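PDB 3OYZ: malate Synthase from Haloferax volcanii, which catalyses the magnesium-dependent condensation of acetyl-CoA with glyoxylate and hydrolysis of the malyl-CoA intermediate, yielding malate and CoA in the glyoxylate cycle. Local coordinates for residues E211-T216 and M245-A250; E351-A356 and A390-A395. All coordinates share one frame; numbering follows the deposited sequence.

Contact 1 of 2, residues E211-T216 and M245-A250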
# COMPACT_ATOMS: atom_id res chain seq x y z
N GLU A 211 -3.71 -3.82 0.33
CA GLU A 211 -2.90 -2.93 1.19
C GLU A 211 -3.19 -3.06 2.66
O GLU A 211 -2.26 -3.01 3.48
CB GLU A 211 -3.03 -1.43 0.84
CG GLU A 211 -2.66 -1.12 -0.62
CD GLU A 211 -3.81 -1.34 -1.62
OE1 GLU A 211 -4.91 -1.85 -1.23
OE2 GLU A 211 -3.59 -1.04 -2.82
N LEU A 212 -4.46 -3.29 3.00
CA LEU A 212 -4.77 -3.54 4.41
C LEU A 212 -4.00 -4.74 4.93
O LEU A 212 -3.47 -4.69 6.02
CB LEU A 212 -6.27 -3.73 4.64
CG LEU A 212 -6.68 -4.16 6.03
CD1 LEU A 212 -6.30 -3.22 7.20
CD2 LEU A 212 -8.14 -4.65 6.10
N ARG A 213 -3.98 -5.82 4.15
CA ARG A 213 -3.35 -7.06 4.55
C ARG A 213 -1.84 -6.90 4.58
O ARG A 213 -1.23 -7.31 5.57
CB ARG A 213 -3.78 -8.16 3.54
CG ARG A 213 -5.26 -8.57 3.67
CD ARG A 213 -5.52 -9.80 2.76
NE ARG A 213 -5.82 -9.35 1.41
CZ ARG A 213 -5.37 -9.85 0.27
NH1 ARG A 213 -4.59 -10.94 0.18
NH2 ARG A 213 -5.82 -9.27 -0.83
N HIS A 214 -1.29 -6.17 3.60
CA HIS A 214 0.10 -5.77 3.66
C HIS A 214 0.45 -5.03 4.96
O HIS A 214 1.41 -5.39 5.67
CB HIS A 214 0.57 -4.93 2.47
CG HIS A 214 1.99 -4.46 2.60
ND1 HIS A 214 3.07 -5.22 2.16
CD2 HIS A 214 2.52 -3.35 3.17
CE1 HIS A 214 4.18 -4.53 2.36
NE2 HIS A 214 3.89 -3.42 3.01
N ASN A 215 -0.30 -3.98 5.26
CA ASN A 215 -0.08 -3.19 6.49
C ASN A 215 -0.27 -3.92 7.81
O ASN A 215 0.47 -3.63 8.76
CB ASN A 215 -0.95 -1.94 6.44
CG ASN A 215 -0.59 -1.05 5.23
OD1 ASN A 215 0.45 -1.23 4.56
ND2 ASN A 215 -1.56 -0.26 4.82
N THR A 216 -1.18 -4.91 7.84
CA THR A 216 -1.44 -5.67 9.08
C THR A 216 -0.30 -6.69 9.23
O THR A 216 0.28 -6.82 10.28
CB THR A 216 -2.74 -6.42 8.93
OG1 THR A 216 -3.73 -5.39 8.68
CG2 THR A 216 -3.03 -7.21 10.29
N MET A 245 -5.85 -17.65 0.57
CA MET A 245 -4.79 -18.02 1.53
C MET A 245 -3.41 -17.97 0.92
O MET A 245 -2.48 -17.48 1.56
CB MET A 245 -5.04 -19.40 2.14
CG MET A 245 -6.25 -19.33 3.08
SD MET A 245 -6.42 -21.02 3.84
CE MET A 245 -7.22 -21.94 2.53
N THR A 246 -3.29 -18.44 -0.32
CA THR A 246 -2.02 -18.35 -1.02
C THR A 246 -1.62 -16.90 -1.24
O THR A 246 -0.46 -16.59 -1.03
CB THR A 246 -2.10 -19.05 -2.38
OG1 THR A 246 -2.35 -20.43 -2.15
CG2 THR A 246 -0.80 -18.87 -3.11
N ASP A 247 -2.56 -16.06 -1.67
CA ASP A 247 -2.27 -14.62 -1.79
C ASP A 247 -1.83 -13.98 -0.45
O ASP A 247 -0.82 -13.30 -0.40
CB ASP A 247 -3.52 -13.92 -2.31
CG ASP A 247 -3.20 -12.57 -2.92
OD1 ASP A 247 -2.66 -12.55 -4.05
OD2 ASP A 247 -3.44 -11.50 -2.31
N ASN A 248 -2.52 -14.28 0.66
CA ASN A 248 -2.11 -13.89 2.01
C ASN A 248 -0.73 -14.32 2.42
O ASN A 248 0.04 -13.48 2.88
CB ASN A 248 -3.06 -14.41 3.12
CG ASN A 248 -4.44 -13.88 2.97
OD1 ASN A 248 -4.70 -12.88 2.25
ND2 ASN A 248 -5.36 -14.54 3.67
N GLN A 249 -0.37 -15.58 2.17
CA GLN A 249 0.90 -16.15 2.60
C GLN A 249 2.01 -15.39 1.86
O GLN A 249 3.12 -15.25 2.39
CB GLN A 249 0.91 -17.68 2.29
CG GLN A 249 -0.03 -18.48 3.26
CD GLN A 249 -0.53 -19.82 2.67
OE1 GLN A 249 0.00 -20.29 1.67
NE2 GLN A 249 -1.54 -20.40 3.27
N ALA A 250 1.75 -14.92 0.66
CA ALA A 250 2.81 -14.17 -0.04
C ALA A 250 3.02 -12.75 0.51
O ALA A 250 4.01 -12.10 0.16
CB ALA A 250 2.57 -14.10 -1.54
O HOH W 1 -5.65 -9.73 -3.59

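Contact 2 of 2, residues E351-A356 and A390-A395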
# COMPACT_ATOMS: atom_id res chain seq x y z
N GLU A 351 -33.38 -6.22 4.59
CA GLU A 351 -34.63 -6.58 5.30
C GLU A 351 -34.69 -8.05 5.70
O GLU A 351 -34.91 -8.35 6.87
CB GLU A 351 -35.87 -6.15 4.52
CG GLU A 351 -36.07 -4.63 4.57
CD GLU A 351 -36.97 -4.08 3.47
OE1 GLU A 351 -37.21 -2.86 3.46
OE2 GLU A 351 -37.44 -4.83 2.59
N GLU A 352 -34.39 -8.93 4.74
CA GLU A 352 -34.15 -10.35 5.04
C GLU A 352 -33.15 -10.57 6.18
O GLU A 352 -33.40 -11.38 7.08
CB GLU A 352 -33.75 -11.17 3.80
CG GLU A 352 -33.42 -12.63 4.18
CD GLU A 352 -32.87 -13.55 3.08
OE1 GLU A 352 -32.38 -14.64 3.47
OE2 GLU A 352 -32.91 -13.23 1.87
N PHE A 353 -32.00 -9.89 6.17
CA PHE A 353 -31.04 -10.07 7.27
C PHE A 353 -31.56 -9.53 8.61
O PHE A 353 -31.39 -10.20 9.65
CB PHE A 353 -29.64 -9.48 6.99
CG PHE A 353 -28.80 -9.43 8.23
CD1 PHE A 353 -28.13 -10.57 8.66
CD2 PHE A 353 -28.82 -8.30 9.04
CE1 PHE A 353 -27.41 -10.57 9.84
CE2 PHE A 353 -28.11 -8.27 10.21
CZ PHE A 353 -27.42 -9.41 10.62
N GLU A 354 -32.11 -8.32 8.57
CA GLU A 354 -32.77 -7.57 9.66
C GLU A 354 -33.75 -8.47 10.45
O GLU A 354 -33.63 -8.59 11.69
CB GLU A 354 -33.47 -6.38 8.98
CG GLU A 354 -33.95 -5.14 9.75
CD GLU A 354 -34.46 -4.02 8.81
OE1 GLU A 354 -35.49 -4.18 8.10
OE2 GLU A 354 -33.81 -2.95 8.74
N ALA A 355 -34.69 -9.10 9.74
CA ALA A 355 -35.62 -10.12 10.25
C ALA A 355 -34.94 -11.32 10.92
O ALA A 355 -35.33 -11.72 12.03
CB ALA A 355 -36.58 -10.56 9.13
N ALA A 356 -33.92 -11.91 10.28
CA ALA A 356 -33.16 -13.01 10.89
C ALA A 356 -32.53 -12.65 12.25
O ALA A 356 -32.66 -13.41 13.22
CB ALA A 356 -32.12 -13.57 9.92
N ALA A 390 -22.34 -6.73 10.30
CA ALA A 390 -21.29 -6.05 9.51
C ALA A 390 -21.67 -6.07 8.02
O ALA A 390 -21.52 -5.09 7.30
CB ALA A 390 -19.95 -6.74 9.74
N THR A 391 -22.12 -7.22 7.54
CA THR A 391 -22.46 -7.36 6.14
C THR A 391 -23.61 -6.40 5.80
O THR A 391 -23.66 -5.78 4.73
CB THR A 391 -22.98 -8.81 5.82
OG1 THR A 391 -22.22 -9.78 6.54
CG2 THR A 391 -22.91 -9.11 4.33
N TYR A 392 -24.59 -6.40 6.70
CA TYR A 392 -25.66 -5.46 6.58
C TYR A 392 -25.14 -4.02 6.51
O TYR A 392 -25.53 -3.24 5.63
CB TYR A 392 -26.52 -5.67 7.84
CG TYR A 392 -27.60 -4.65 7.96
CD1 TYR A 392 -28.72 -4.74 7.16
CD2 TYR A 392 -27.52 -3.62 8.88
CE1 TYR A 392 -29.74 -3.82 7.26
CE2 TYR A 392 -28.52 -2.66 8.97
CZ TYR A 392 -29.63 -2.78 8.15
OH TYR A 392 -30.67 -1.88 8.22
N GLN A 393 -24.31 -3.61 7.48
CA GLN A 393 -23.80 -2.22 7.47
C GLN A 393 -23.05 -1.93 6.16
O GLN A 393 -23.27 -0.90 5.48
CB GLN A 393 -22.86 -2.08 8.70
CG GLN A 393 -23.59 -2.09 10.03
CD GLN A 393 -24.64 -0.98 10.10
OE1 GLN A 393 -24.50 0.08 9.46
NE2 GLN A 393 -25.72 -1.23 10.84
N ALA A 394 -22.19 -2.87 5.76
CA ALA A 394 -21.45 -2.67 4.49
C ALA A 394 -22.29 -2.56 3.24
O ALA A 394 -21.95 -1.80 2.32
CB ALA A 394 -20.34 -3.74 4.27
N ALA A 395 -23.36 -3.36 3.17
CA ALA A 395 -24.26 -3.34 2.00
C ALA A 395 -24.98 -1.99 1.85
O ALA A 395 -25.46 -1.69 0.78
CB ALA A 395 -25.36 -4.44 2.12

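Contact 1 of 2, residues E211-T216 and M245-A250
Arg-213 reaches from helix 210-223 of the TIM barrel to Asp-247 and Asn-248 on helix 238-249, linking two outer helices of the barrel through its guanidinium group. The inner side is the tighter. There NH1 of Arg-213 donates to OD1 of Asn-248 at 2.8 Å, nearly in line with the amide C=O, and CD of Arg-213 lies 3.2 Å from that same oxygen. The amide is turned 60° from the guanidinium plane, and its ND2 bonds to Asp-229. On the partly exposed side stands Asp-247, whose CG is anti to the backbone N (chi1 -160°), which swings the carboxylate to the edge of the guanidinium. NH1 of Arg-213 forms a salt bridge with OD2 of Asp-247 at 2.8 Å; the bond is fairly straight, near the guanidinium plane, and uses the anti lone pair. OD2 has a second cationic partner in Lys-251. NE of Arg-213 lies close to the like charge of Arg-244, which Asp-247 probably helps to offset. A leucine in place of Arg-213 would probably leave OD1 of Asn-248 without its main donor and Asp-247 without its cross-helix charge partner. Beside the direct bridge a water closes a ring, accepting from NH2 of Arg-213 at 2.8 Å and donating to OD2 of Asp-247 at 3.1 Å.

Contact 2 of 2, residues E351-A356 and A390-A395
Tyr-392 and Phe-353 supply most of the buried surface here, with Glu-354 adding a smaller share at the border; together they pack helix 343-358 against the short helix 389-395 of the C-terminal region. The backbones come nearest at the two aromatic residues, whose CA atoms are 7.1 Å apart. Both side chains have CG anti to the backbone N, and each leaves its helix toward the other. The rings pass one another instead of stacking: their planes are 28° apart, but with centroids separated by 5.9 Å they barely overlap. What touches is the CD2-CE2 side of Phe-353 and the root of the tyrosine, CD2 of Phe-353 lying 3.7 Å from CB of Tyr-392 and 4.0 Å from its CG. The contact is therefore apolar at its centre. Toward its border the extended Glu-354 runs out beside the phenol, bringing OE2 of Glu-354 to 3.4 Å from OH of Tyr-392, with the carboxylate turned 56° from the ring plane. Thus the tyrosine meets carbon at its base and a carboxylate at its far end. Phe-353 also packs near Asp-388, the predicted proton acceptor just before helix 389-395. Strands 364-369 and 382-387 border the phenylalanine through Met-366 and Trp-387, while Ala-390 and Ala-394 rest on helix 190-197.

From the N terminus, the chain completes strand 183-188 and helix 190-197 before reaching contact 1. This closes a loop of 28 residues, from 217 to 244, that contains strand 226-229 and links successive outer helices of the barrel. Beyond strand 255-258 and helix 261-269 the chain goes on to the C-terminal region, where contact 2 closes a loop of 33 residues around the antiparallel pair 364-369 and 382-387. The two loops follow in series, neither nested nor crossed. The centres of the two contacts are about 27 Å apart, and the contacts do not touch, yet helix 190-197 borders both, meeting contact 1 where Arg-213 packs on Glu-190.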